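Local coordinates for hypothetical protein MTH938 (Methanothermobacter thermautotrophicus, PDB 1IHN), which is of unknown function but belongs to the DUF498/DUF598 family and folds into a compact alpha/beta chain with a tertiary fold that was new when it was determined, at residues R20-V25 against I108-C113; K36-R41 against A50-E55; K61-I66 against A101-A106; I67-H72 against A83-T88. All blocks are in the same frame, centred on the assembly; numbering follows the deposited sequence.

Interaction 1: residues R20-V25 against I108-C113; sequences RSDIVV and IIHVTC
The carboxylate of D22 grips two consecutive residues of the C-terminal tail. H110 ND1 donates over only 2.5 Å to D22 OD2, which lies in the imidazole plane and receives the N-H on its syn lone pair; the ring meets the acid with its edge, and the two planes stand 89° apart. The other oxygen takes the backbone, V111 N to D22 OD1 at 3.0 Å, with the N-H coming from above the carboxylate plane. D22 reaches this place with CG anti to its own carbonyl carbon (chi1 -73°), and H110 turns alongside with CG anti to its backbone N (chi1 -179°). OD2 also forms a salt bridge with R34, and this positive charge would probably help keep the buried acid ionised. An alanine in place of D22 removes both acceptors and would probably loosen the tail where it leaves the strand.

Next along, I23 and I109 form an antiparallel hydrogen-bonded pair: I109 N to I23 O is 2.8 Å and I23 N to I109 O is 3.2 Å. On the side of this pair, I23 CG1 lies 4.2 Å from I109 CB; on the other side V24 CG2 meets I108 CG1 at 4.3 Å. V111 CG2 packs against the backbone of the 20-22 loop, 3.7 Å from S21 C, and its side chain also touches V12. The arrangement is an antiparallel pairing of strands 23-25 and 105-109 inside a mixed five-stranded sheet, closed at its end by a His-carboxylate hydrogen bond.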
loop_
_atom_site.group_PDB
_atom_site.type_symbol
_atom_site.label_atom_id
_atom_site.label_comp_id
_atom_site.label_asym_id
_atom_site.label_seq_id
_atom_site.Cartn_x
_atom_site.Cartn_y
_atom_site.Cartn_z
ATOM N N ARG A 20 1.095 10.408 7.465
ATOM C CA ARG A 20 1.217 11.418 6.423
ATOM C C ARG A 20 2.376 11.121 5.483
ATOM O O ARG A 20 2.866 12.001 4.780
ATOM C CB ARG A 20 1.382 12.801 7.055
ATOM C CG ARG A 20 0.189 13.237 7.898
ATOM C CD ARG A 20 0.409 14.622 8.483
ATOM N NE ARG A 20 -0.732 15.080 9.269
ATOM C CZ ARG A 20 -0.763 16.224 9.948
ATOM N NH1 ARG A 20 0.290 17.033 9.940
ATOM N NH2 ARG A 20 -1.844 16.560 10.635
ATOM N N SER A 21 2.808 9.868 5.484
ATOM C CA SER A 21 3.888 9.418 4.622
ATOM C C SER A 21 3.463 8.060 4.078
ATOM O O SER A 21 2.516 7.465 4.588
ATOM C CB SER A 21 5.185 9.298 5.425
ATOM O OG SER A 21 4.992 8.488 6.572
ATOM N N ASP A 22 4.142 7.570 3.045
ATOM C CA ASP A 22 3.791 6.274 2.468
ATOM C C ASP A 22 4.021 5.145 3.467
ATOM O O ASP A 22 5.012 5.139 4.190
ATOM C CB ASP A 22 4.610 6.017 1.205
ATOM C CG ASP A 22 4.154 6.867 0.035
ATOM O OD1 ASP A 22 3.394 7.833 0.257
ATOM O OD2 ASP A 22 4.565 6.571 -1.107
ATOM N N ILE A 23 3.106 4.181 3.498
ATOM C CA ILE A 23 3.233 3.077 4.434
ATOM C C ILE A 23 2.958 1.711 3.841
ATOM O O ILE A 23 2.358 1.574 2.769
ATOM C CB ILE A 23 2.274 3.237 5.645
ATOM C CG1 ILE A 23 0.822 3.266 5.159
ATOM C CG2 ILE A 23 2.604 4.520 6.416
ATOM C CD1 ILE A 23 -0.222 3.222 6.277
ATOM N N VAL A 24 3.411 0.705 4.573
ATOM C CA VAL A 24 3.217 -0.688 4.221
ATOM C C VAL A 24 2.369 -1.287 5.348
ATOM O O VAL A 24 2.741 -1.204 6.524
ATOM C CB VAL A 24 4.557 -1.456 4.176
ATOM C CG1 VAL A 24 4.298 -2.945 3.946
ATOM C CG2 VAL A 24 5.454 -0.886 3.082
ATOM N N VAL A 25 1.223 -1.858 4.994
ATOM C CA VAL A 25 0.367 -2.498 5.983
ATOM C C VAL A 25 0.590 -4.010 5.857
ATOM O O VAL A 25 0.317 -4.614 4.817
ATOM C CB VAL A 25 -1.123 -2.147 5.756
ATOM C CG1 VAL A 25 -1.989 -2.849 6.789
ATOM C CG2 VAL A 25 -1.318 -0.642 5.870
ATOM N N ILE A 108 0.428 -1.513 0.305
ATOM C CA ILE A 108 1.466 -0.503 0.219
ATOM C C ILE A 108 0.667 0.691 -0.280
ATOM O O ILE A 108 0.084 0.650 -1.363
ATOM C CB ILE A 108 2.567 -0.859 -0.806
ATOM C CG1 ILE A 108 3.278 -2.150 -0.385
ATOM C CG2 ILE A 108 3.554 0.294 -0.909
ATOM C CD1 ILE A 108 4.464 -2.533 -1.255
ATOM N N ILE A 109 0.626 1.738 0.533
ATOM C CA ILE A 109 -0.133 2.933 0.219
ATOM C C ILE A 109 0.724 4.155 -0.063
ATOM O O ILE A 109 1.643 4.471 0.692
ATOM C CB ILE A 109 -1.080 3.292 1.386
ATOM C CG1 ILE A 109 -1.987 2.099 1.717
ATOM C CG2 ILE A 109 -1.870 4.552 1.046
ATOM C CD1 ILE A 109 -3.006 1.758 0.646
ATOM N N HIS A 110 0.401 4.842 -1.154
ATOM C CA HIS A 110 1.089 6.069 -1.547
ATOM C C HIS A 110 0.089 7.177 -1.211
ATOM O O HIS A 110 -1.021 7.198 -1.748
ATOM C CB HIS A 110 1.390 6.039 -3.049
ATOM C CG HIS A 110 2.115 7.249 -3.553
ATOM N ND1 HIS A 110 3.270 7.723 -2.973
ATOM C CD2 HIS A 110 1.872 8.049 -4.619
ATOM C CE1 HIS A 110 3.712 8.762 -3.661
ATOM N NE2 HIS A 110 2.883 8.981 -4.664
ATOM N N VAL A 111 0.471 8.087 -0.320
ATOM C CA VAL A 111 -0.435 9.159 0.097
ATOM C C VAL A 111 -0.522 10.413 -0.774
ATOM O O VAL A 111 -1.417 11.230 -0.579
ATOM C CB VAL A 111 -0.135 9.606 1.546
ATOM C CG1 VAL A 111 -0.499 8.491 2.509
ATOM C CG2 VAL A 111 1.338 9.983 1.687
ATOM N N THR A 112 0.397 10.573 -1.721
ATOM C CA THR A 112 0.378 11.741 -2.599
ATOM C C THR A 112 0.180 11.307 -4.047
ATOM O O THR A 112 -0.192 10.165 -4.313
ATOM C CB THR A 112 1.694 12.546 -2.502
ATOM O OG1 THR A 112 2.798 11.705 -2.857
ATOM C CG2 THR A 112 1.899 13.074 -1.093
ATOM N N CYS A 113 0.430 12.218 -4.982
ATOM C CA CYS A 113 0.281 11.911 -6.399
ATOM C C CYS A 113 1.517 11.193 -6.944
ATOM O O CYS A 113 1.367 10.035 -7.387
ATOM C CB CYS A 113 0.020 13.194 -7.201
ATOM S SG CYS A 113 1.250 14.515 -6.991
ATOM O OXT CYS A 113 2.618 11.783 -6.914
#

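Interaction 2: residues K36-R41 against A50-E55; sequences KEISRR and AEEELE
Helix 36-43 lies against the loop that leads into the weakly bonded helix 52-58 and against that helix itself, the backbones being nearest at S39 and A50, CA to CA 5.0 Å. One hydroxyl carries the polar part of the contact. S39 OG, anti to its carbonyl carbon and beside the backbone N (chi1 -63°), gives its proton to E53 OE2 at 2.6 Å, on the anti lone pair of that oxygen, and at the same time accepts A50 N at 2.8 Å. The hydroxyl thus works both as donor and as acceptor, joining the acid to the backbone just ahead of the second helix. The E53 chain, extended beyond CG, brings its carboxylate across to the serine, and OE1 of the same group is paired with R34. An alanine replacing S39 takes away the partner shared by A50 N and E53 OE2 and would probably loosen the join between the two helices.

Beside the polar pair, I38 supplies the apolar part. Its CG2 branch, anti to the backbone N, crosses obliquely onto E52 CB at 3.5 Å and touches A50 CB at 4.1 Å, while I38 CB rests on E53 CG, also at 4.1 Å. Around this pairing, the A50 methyl also meets K42 and Y43 of helix 36-43, E52 forms a salt bridge with K42, and L54 turns to the sheet, touching I65 and I67 of strand 64-68.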
loop_
_atom_site.group_PDB
_atom_site.type_symbol
_atom_site.label_atom_id
_atom_site.label_comp_id
_atom_site.label_asym_id
_atom_site.label_seq_id
_atom_site.Cartn_x
_atom_site.Cartn_y
_atom_site.Cartn_z
ATOM N N LYS A 36 11.007 3.526 -0.024
ATOM C CA LYS A 36 11.176 4.236 -1.287
ATOM C C LYS A 36 12.568 4.116 -1.902
ATOM O O LYS A 36 12.711 4.218 -3.118
ATOM C CB LYS A 36 10.838 5.718 -1.105
ATOM C CG LYS A 36 9.388 5.999 -0.774
ATOM C CD LYS A 36 9.112 7.495 -0.819
ATOM C CE LYS A 36 7.656 7.789 -0.528
ATOM N NZ LYS A 36 7.273 7.236 0.798
ATOM N N GLU A 37 13.587 3.900 -1.070
ATOM C CA GLU A 37 14.967 3.788 -1.554
ATOM C C GLU A 37 15.140 2.640 -2.539
ATOM O O GLU A 37 15.932 2.730 -3.477
ATOM C CB GLU A 37 15.947 3.578 -0.390
ATOM C CG GLU A 37 15.512 4.170 0.938
ATOM C CD GLU A 37 14.423 3.349 1.612
ATOM O OE1 GLU A 37 14.649 2.143 1.850
ATOM O OE2 GLU A 37 13.345 3.910 1.904
ATOM N N ILE A 38 14.410 1.553 -2.317
ATOM C CA ILE A 38 14.503 0.404 -3.203
ATOM C C ILE A 38 14.247 0.833 -4.644
ATOM O O ILE A 38 15.031 0.534 -5.541
ATOM C CB ILE A 38 13.487 -0.683 -2.801
ATOM C CG1 ILE A 38 13.849 -1.230 -1.419
ATOM C CG2 ILE A 38 13.472 -1.800 -3.834
ATOM C CD1 ILE A 38 12.918 -2.327 -0.912
ATOM N N SER A 39 13.156 1.556 -4.852
ATOM C CA SER A 39 12.795 2.019 -6.178
ATOM C C SER A 39 13.655 3.180 -6.666
ATOM O O SER A 39 13.943 3.284 -7.855
ATOM C CB SER A 39 11.317 2.410 -6.196
ATOM O OG SER A 39 10.520 1.270 -5.931
ATOM N N ARG A 40 14.063 4.056 -5.757
ATOM C CA ARG A 40 14.890 5.184 -6.161
ATOM C C ARG A 40 16.230 4.677 -6.687
ATOM O O ARG A 40 16.781 5.218 -7.649
ATOM C CB ARG A 40 15.128 6.124 -4.986
ATOM C CG ARG A 40 15.914 7.367 -5.358
ATOM C CD ARG A 40 16.624 7.927 -4.143
ATOM N NE ARG A 40 17.598 6.976 -3.607
ATOM C CZ ARG A 40 17.678 6.632 -2.326
ATOM N NH1 ARG A 40 16.838 7.160 -1.442
ATOM N NH2 ARG A 40 18.604 5.767 -1.925
ATOM N N ARG A 41 16.748 3.631 -6.056
ATOM C CA ARG A 41 18.024 3.054 -6.462
ATOM C C ARG A 41 17.926 2.347 -7.801
ATOM O O ARG A 41 18.865 2.372 -8.592
ATOM C CB ARG A 41 18.518 2.064 -5.408
ATOM C CG ARG A 41 18.999 2.721 -4.139
ATOM C CD ARG A 41 19.166 1.713 -3.020
ATOM N NE ARG A 41 19.738 2.335 -1.832
ATOM C CZ ARG A 41 19.696 1.798 -0.619
ATOM N NH1 ARG A 41 19.106 0.625 -0.436
ATOM N NH2 ARG A 41 20.242 2.432 0.407
ATOM N N ALA A 50 9.386 -0.588 -7.619
ATOM C CA ALA A 50 10.140 -1.777 -7.978
ATOM C C ALA A 50 9.388 -2.960 -7.378
ATOM O O ALA A 50 8.720 -2.814 -6.346
ATOM C CB ALA A 50 11.543 -1.697 -7.402
ATOM N N GLU A 51 9.482 -4.124 -8.015
ATOM C CA GLU A 51 8.798 -5.300 -7.496
ATOM C C GLU A 51 9.430 -5.726 -6.181
ATOM O O GLU A 51 8.787 -6.370 -5.354
ATOM C CB GLU A 51 8.853 -6.465 -8.491
ATOM C CG GLU A 51 8.095 -7.692 -7.985
ATOM C CD GLU A 51 8.165 -8.878 -8.927
ATOM O OE1 GLU A 51 9.290 -9.310 -9.261
ATOM O OE2 GLU A 51 7.090 -9.382 -9.323
ATOM N N GLU A 52 10.694 -5.360 -5.990
ATOM C CA GLU A 52 11.397 -5.702 -4.762
ATOM C C GLU A 52 10.660 -5.129 -3.548
ATOM O O GLU A 52 10.774 -5.656 -2.443
ATOM C CB GLU A 52 12.831 -5.159 -4.782
ATOM C CG GLU A 52 13.734 -5.742 -5.857
ATOM C CD GLU A 52 13.791 -4.891 -7.113
ATOM O OE1 GLU A 52 12.812 -4.896 -7.894
ATOM O OE2 GLU A 52 14.823 -4.209 -7.314
ATOM N N GLU A 53 9.914 -4.046 -3.745
ATOM C CA GLU A 53 9.170 -3.447 -2.640
ATOM C C GLU A 53 8.127 -4.408 -2.068
ATOM O O GLU A 53 7.778 -4.320 -0.892
ATOM C CB GLU A 53 8.489 -2.139 -3.074
ATOM C CG GLU A 53 9.422 -0.933 -3.065
ATOM C CD GLU A 53 8.688 0.402 -3.027
ATOM O OE1 GLU A 53 7.836 0.596 -2.133
ATOM O OE2 GLU A 53 8.972 1.266 -3.881
ATOM N N LEU A 54 7.643 -5.328 -2.899
ATOM C CA LEU A 54 6.643 -6.314 -2.477
ATOM C C LEU A 54 7.274 -7.517 -1.777
ATOM O O LEU A 54 6.598 -8.249 -1.049
ATOM C CB LEU A 54 5.862 -6.831 -3.686
ATOM C CG LEU A 54 5.050 -5.852 -4.536
ATOM C CD1 LEU A 54 4.506 -6.590 -5.748
ATOM C CD2 LEU A 54 3.914 -5.255 -3.717
ATOM N N GLU A 55 8.566 -7.720 -2.010
ATOM C CA GLU A 55 9.292 -8.847 -1.438
ATOM C C GLU A 55 9.064 -9.049 0.061
ATOM O O GLU A 55 8.870 -10.183 0.510
ATOM C CB GLU A 55 10.792 -8.705 -1.729
ATOM C CG GLU A 55 11.612 -9.952 -1.402
ATOM C CD GLU A 55 12.997 -9.935 -2.035
ATOM O OE1 GLU A 55 13.760 -8.976 -1.791
ATOM O OE2 GLU A 55 13.327 -10.888 -2.774
#

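Interaction 3: residues K61-I66 against A101-A106; sequences KPESII and AGRRVA
Strands 64-68 and 105-109 run parallel as neighbours in the mixed sheet, and this contact is where both begin: one strand enters after helix 52-58, the other after helix 88-100, whose end is marked by a Schellman motif at G102. The backbone bonds set the pairing. S64 O receives A106 N at 3.2 Å, nearly along the C=O axis, and A106 O receives I66 N at 3.0 Å. Ahead of them, R104 O accepts E63 N at 2.8 Å, with a weak second bond from S64 N.

Charged side chains close the exposed end. The E63 chain, extended beyond CG, lays its carboxylate against the opposite backbone: OE1 takes R104 N at 2.6 Å on its anti lone pair. OE2 forms a salt bridge with R103 NH1, 3.1 Å away; the hydrogen bond within it is weak, bent to 120° at the hydrogen; R103, bent at chi2 and chi3, presents its guanidinium obliquely to OE2. The one carboxylate therefore serves both the backbone and a neighbouring charge.

The apolar contacts lie on the two faces of the sheet. The I66 and V105 side chains cross obliquely, CD1 to CG1 4.0 Å, on the side covered by helix 88-100, where S64 OG is hydrogen-bonded to E98. P62 CB touches A106 CB on the face of I65, which packs against L54 and L58.

R104 bends at chi3 back toward the helix 52-58 end, where NH2 bonds E60 O; NE donates a hydrogen bond to K61 O at 3.1 Å, the oxygen in the guanidinium plane but the N-H 44° above the carbonyl plane.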
loop_
_atom_site.group_PDB
_atom_site.type_symbol
_atom_site.label_atom_id
_atom_site.label_comp_id
_atom_site.label_asym_id
_atom_site.label_seq_id
_atom_site.Cartn_x
_atom_site.Cartn_y
_atom_site.Cartn_z
ATOM N N LYS A 61 2.963 -14.334 3.175
ATOM C CA LYS A 61 2.018 -15.155 2.428
ATOM C C LYS A 61 0.585 -14.639 2.465
ATOM O O LYS A 61 -0.313 -15.295 2.997
ATOM C CB LYS A 61 2.066 -16.600 2.928
ATOM C CG LYS A 61 3.188 -17.417 2.297
ATOM C CD LYS A 61 3.374 -18.756 2.987
ATOM C CE LYS A 61 3.909 -18.577 4.401
ATOM N NZ LYS A 61 4.169 -19.881 5.074
ATOM N N PRO A 62 0.354 -13.443 1.899
ATOM C CA PRO A 62 -0.985 -12.856 1.871
ATOM C C PRO A 62 -1.806 -13.447 0.729
ATOM O O PRO A 62 -1.251 -13.965 -0.237
ATOM C CB PRO A 62 -0.701 -11.371 1.670
ATOM C CG PRO A 62 0.507 -11.396 0.784
ATOM C CD PRO A 62 1.361 -12.485 1.405
ATOM N N GLU A 63 -3.126 -13.368 0.848
ATOM C CA GLU A 63 -4.023 -13.884 -0.180
ATOM C C GLU A 63 -4.307 -12.764 -1.171
ATOM O O GLU A 63 -4.889 -12.983 -2.235
ATOM C CB GLU A 63 -5.340 -14.344 0.447
ATOM C CG GLU A 63 -5.193 -15.410 1.515
ATOM C CD GLU A 63 -6.469 -15.611 2.306
ATOM O OE1 GLU A 63 -6.941 -14.634 2.923
ATOM O OE2 GLU A 63 -7.001 -16.739 2.312
ATOM N N SER A 64 -3.892 -11.556 -0.807
ATOM C CA SER A 64 -4.114 -10.397 -1.654
ATOM C C SER A 64 -3.246 -9.219 -1.256
ATOM O O SER A 64 -3.112 -8.890 -0.073
ATOM C CB SER A 64 -5.587 -9.980 -1.589
ATOM O OG SER A 64 -5.805 -8.728 -2.220
ATOM N N ILE A 65 -2.658 -8.583 -2.262
ATOM C CA ILE A 65 -1.824 -7.418 -2.041
ATOM C C ILE A 65 -2.466 -6.245 -2.753
ATOM O O ILE A 65 -2.690 -6.287 -3.962
ATOM C CB ILE A 65 -0.398 -7.611 -2.594
ATOM C CG1 ILE A 65 0.352 -8.657 -1.759
ATOM C CG2 ILE A 65 0.337 -6.280 -2.575
ATOM C CD1 ILE A 65 1.790 -8.895 -2.198
ATOM N N ILE A 66 -2.770 -5.201 -1.995
ATOM C CA ILE A 66 -3.378 -4.015 -2.557
ATOM C C ILE A 66 -2.358 -2.893 -2.571
ATOM O O ILE A 66 -1.679 -2.641 -1.577
ATOM C CB ILE A 66 -4.597 -3.566 -1.729
ATOM C CG1 ILE A 66 -5.632 -4.696 -1.678
ATOM C CG2 ILE A 66 -5.194 -2.300 -2.333
ATOM C CD1 ILE A 66 -6.873 -4.370 -0.880
ATOM N N ALA A 101 -13.698 -9.269 5.495
ATOM C CA ALA A 101 -14.107 -10.629 5.171
ATOM C C ALA A 101 -13.169 -11.665 5.790
ATOM O O ALA A 101 -13.396 -12.863 5.660
ATOM C CB ALA A 101 -14.167 -10.809 3.661
ATOM N N GLY A 102 -12.114 -11.201 6.456
ATOM C CA GLY A 102 -11.172 -12.115 7.085
ATOM C C GLY A 102 -9.971 -12.538 6.247
ATOM O O GLY A 102 -9.179 -13.374 6.687
ATOM N N ARG A 103 -9.822 -11.968 5.052
ATOM C CA ARG A 103 -8.705 -12.314 4.168
ATOM C C ARG A 103 -7.347 -11.817 4.656
ATOM O O ARG A 103 -7.252 -10.745 5.252
ATOM C CB ARG A 103 -8.943 -11.755 2.761
ATOM C CG ARG A 103 -10.150 -12.322 2.028
ATOM C CD ARG A 103 -10.191 -13.837 2.118
ATOM N NE ARG A 103 -10.900 -14.288 3.314
ATOM C CZ ARG A 103 -10.750 -15.489 3.864
ATOM N NH1 ARG A 103 -9.909 -16.361 3.328
ATOM N NH2 ARG A 103 -11.446 -15.820 4.944
ATOM N N ARG A 104 -6.302 -12.607 4.412
ATOM C CA ARG A 104 -4.943 -12.212 4.788
ATOM C C ARG A 104 -4.566 -11.160 3.754
ATOM O O ARG A 104 -4.112 -11.493 2.657
ATOM C CB ARG A 104 -3.965 -13.388 4.682
ATOM C CG ARG A 104 -4.086 -14.432 5.776
ATOM C CD ARG A 104 -3.135 -15.605 5.534
ATOM N NE ARG A 104 -1.726 -15.277 5.756
ATOM C CZ ARG A 104 -1.184 -15.046 6.949
ATOM N NH1 ARG A 104 -1.930 -15.099 8.045
ATOM N NH2 ARG A 104 0.111 -14.781 7.053
ATOM N N VAL A 105 -4.774 -9.895 4.098
ATOM C CA VAL A 105 -4.479 -8.803 3.180
ATOM C C VAL A 105 -3.325 -7.931 3.655
ATOM O O VAL A 105 -3.137 -7.716 4.848
ATOM C CB VAL A 105 -5.715 -7.896 2.981
ATOM C CG1 VAL A 105 -5.491 -6.954 1.801
ATOM C CG2 VAL A 105 -6.951 -8.742 2.770
ATOM N N ALA A 106 -2.557 -7.432 2.695
ATOM C CA ALA A 106 -1.430 -6.558 2.964
ATOM C C ALA A 106 -1.515 -5.440 1.934
ATOM O O ALA A 106 -2.117 -5.611 0.872
ATOM C CB ALA A 106 -0.125 -7.319 2.816
#

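Interaction 4: residues I67-H72 against A83-T88; sequences IGSGVH and ATVLPT
A83 opens the segment with its methyl 3.9 Å from I67 CD1, the tip of a side chain that also touches F79. T84 O then accepts I67 N at 2.7 Å in an almost straight bond, although the donor stands above the carbonyl plane. V85 is paired with I67 in parallel register, and its two branches reach two residues of the 67-72 segment: CG2 lies 4.1 Å from I67 CB, while CG1, anti to the backbone N, meets S69 CB at 3.9 Å. L86 N returns to I67 O at 3.0 Å, nearly along the C=O axis, and L86 O takes S69 N at 2.8 Å. P87, at the N-cap position, sets its CA 3.6 Å from G70 O. T88 N then donates to that same G70 O at 2.9 Å. The T88 hydroxyl bonds to H110 O; a weak bond from G70 N is less certain, OG1 being placed too close to G70. At the G70 backbone angles a beta carbon would press on the carbonyl O of S69, which only a glycine avoids without strain. The whole is a parallel strand pair at the sheet edge leading into helix 88-100, the strand-to-helix half of a beta-alpha-beta crossover ending in strand 105-109.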
loop_
_atom_site.group_PDB
_atom_site.type_symbol
_atom_site.label_atom_id
_atom_site.label_comp_id
_atom_site.label_asym_id
_atom_site.label_seq_id
_atom_site.Cartn_x
_atom_site.Cartn_y
_atom_site.Cartn_z
ATOM N N ILE A 67 -2.251 -2.222 -3.708
ATOM C CA ILE A 67 -1.326 -1.116 -3.846
ATOM C C ILE A 67 -2.103 0.163 -4.108
ATOM O O ILE A 67 -2.841 0.263 -5.091
ATOM C CB ILE A 67 -0.343 -1.354 -5.008
ATOM C CG1 ILE A 67 0.513 -2.585 -4.708
ATOM C CG2 ILE A 67 0.531 -0.118 -5.227
ATOM C CD1 ILE A 67 1.481 -2.945 -5.808
ATOM N N GLY A 68 -1.959 1.124 -3.202
ATOM C CA GLY A 68 -2.615 2.404 -3.370
ATOM C C GLY A 68 -1.675 3.272 -4.185
ATOM O O GLY A 68 -0.662 3.757 -3.668
ATOM N N SER A 69 -2.003 3.459 -5.464
ATOM C CA SER A 69 -1.174 4.251 -6.367
ATOM C C SER A 69 -1.199 5.763 -6.075
ATOM O O SER A 69 -0.663 6.567 -6.854
ATOM C CB SER A 69 -1.587 3.992 -7.821
ATOM O OG SER A 69 -2.954 4.325 -8.007
ATOM N N GLY A 70 -1.811 6.133 -4.963
ATOM C CA GLY A 70 -1.815 7.542 -4.498
ATOM C C GLY A 70 -3.128 8.265 -4.797
ATOM O O GLY A 70 -4.040 7.709 -5.422
ATOM N N VAL A 71 -3.159 9.497 -4.311
ATOM C CA VAL A 71 -4.282 10.419 -4.517
ATOM C C VAL A 71 -4.100 11.074 -5.899
ATOM O O VAL A 71 -3.252 11.957 -6.073
ATOM C CB VAL A 71 -4.286 11.476 -3.401
ATOM C CG1 VAL A 71 -5.426 12.486 -3.535
ATOM C CG2 VAL A 71 -4.433 10.874 -1.998
ATOM N N HIS A 72 -4.904 10.597 -6.847
ATOM C CA HIS A 72 -4.886 11.032 -8.281
ATOM C C HIS A 72 -4.086 10.044 -9.158
ATOM O O HIS A 72 -3.795 10.338 -10.334
ATOM C CB HIS A 72 -4.165 12.349 -8.516
ATOM C CG HIS A 72 -4.678 13.552 -7.742
ATOM N ND1 HIS A 72 -6.015 13.939 -7.737
ATOM C CD2 HIS A 72 -4.009 14.440 -6.974
ATOM C CE1 HIS A 72 -6.114 15.029 -6.992
ATOM N NE2 HIS A 72 -4.925 15.340 -6.531
ATOM N N ALA A 83 -0.979 -8.466 -7.511
ATOM C CA ALA A 83 -1.318 -7.300 -6.701
ATOM C C ALA A 83 -2.351 -6.391 -7.358
ATOM O O ALA A 83 -2.297 -6.126 -8.560
ATOM C CB ALA A 83 -0.057 -6.508 -6.379
ATOM N N THR A 84 -3.287 -5.909 -6.550
ATOM C CA THR A 84 -4.349 -5.026 -7.017
ATOM C C THR A 84 -3.952 -3.559 -6.885
ATOM O O THR A 84 -3.830 -3.045 -5.775
ATOM C CB THR A 84 -5.628 -5.251 -6.197
ATOM O OG1 THR A 84 -6.027 -6.618 -6.312
ATOM C CG2 THR A 84 -6.744 -4.344 -6.679
ATOM N N VAL A 85 -3.755 -2.885 -8.014
ATOM C CA VAL A 85 -3.388 -1.478 -7.992
ATOM C C VAL A 85 -4.629 -0.614 -8.185
ATOM O O VAL A 85 -5.395 -0.807 -9.131
ATOM C CB VAL A 85 -2.366 -1.140 -9.094
ATOM C CG1 VAL A 85 -1.952 0.321 -8.986
ATOM C CG2 VAL A 85 -1.153 -2.040 -8.963
ATOM N N LEU A 86 -4.820 0.344 -7.284
ATOM C CA LEU A 86 -5.974 1.232 -7.331
ATOM C C LEU A 86 -5.627 2.588 -6.737
ATOM O O LEU A 86 -4.687 2.705 -5.947
ATOM C CB LEU A 86 -7.132 0.635 -6.520
ATOM C CG LEU A 86 -7.757 -0.675 -7.001
ATOM C CD1 LEU A 86 -8.639 -1.257 -5.915
ATOM C CD2 LEU A 86 -8.563 -0.416 -8.270
ATOM N N PRO A 87 -6.367 3.639 -7.128
ATOM C CA PRO A 87 -6.072 4.955 -6.562
ATOM C C PRO A 87 -6.203 4.729 -5.060
ATOM O O PRO A 87 -7.066 3.965 -4.627
ATOM C CB PRO A 87 -7.188 5.827 -7.128
ATOM C CG PRO A 87 -7.436 5.209 -8.471
ATOM C CD PRO A 87 -7.425 3.728 -8.151
ATOM N N THR A 88 -5.356 5.378 -4.275
ATOM C CA THR A 88 -5.351 5.185 -2.830
ATOM C C THR A 88 -6.697 5.193 -2.111
ATOM O O THR A 88 -7.007 4.257 -1.373
ATOM C CB THR A 88 -4.402 6.193 -2.154
ATOM O OG1 THR A 88 -3.086 6.020 -2.692
ATOM C CG2 THR A 88 -4.336 5.961 -0.658
#

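Interactions 1, 3 and 4 all belong to the mixed sheet: 1 and 3 share strand 105-109, 3 and 4 share strand 64-68, and backbone bonds such as I108 N to I66 O and I65 O to T84 N join them. Interaction 1 is buried and pairs antiparallel strands, with a His-carboxylate bond just beyond the pairing; interactions 3 and 4 are parallel and partly buried, with charges at the open end of 3 but mostly backbone bonds in 4. Interaction 2 lies off the sheet, largely buried too but farther from the chain centre than interaction 1, joining two helices by a serine hydroxyl and apolar contacts. R34, shared by D22 and E53, links 1 and 2; I108 O with G68 N joins 1 to 4.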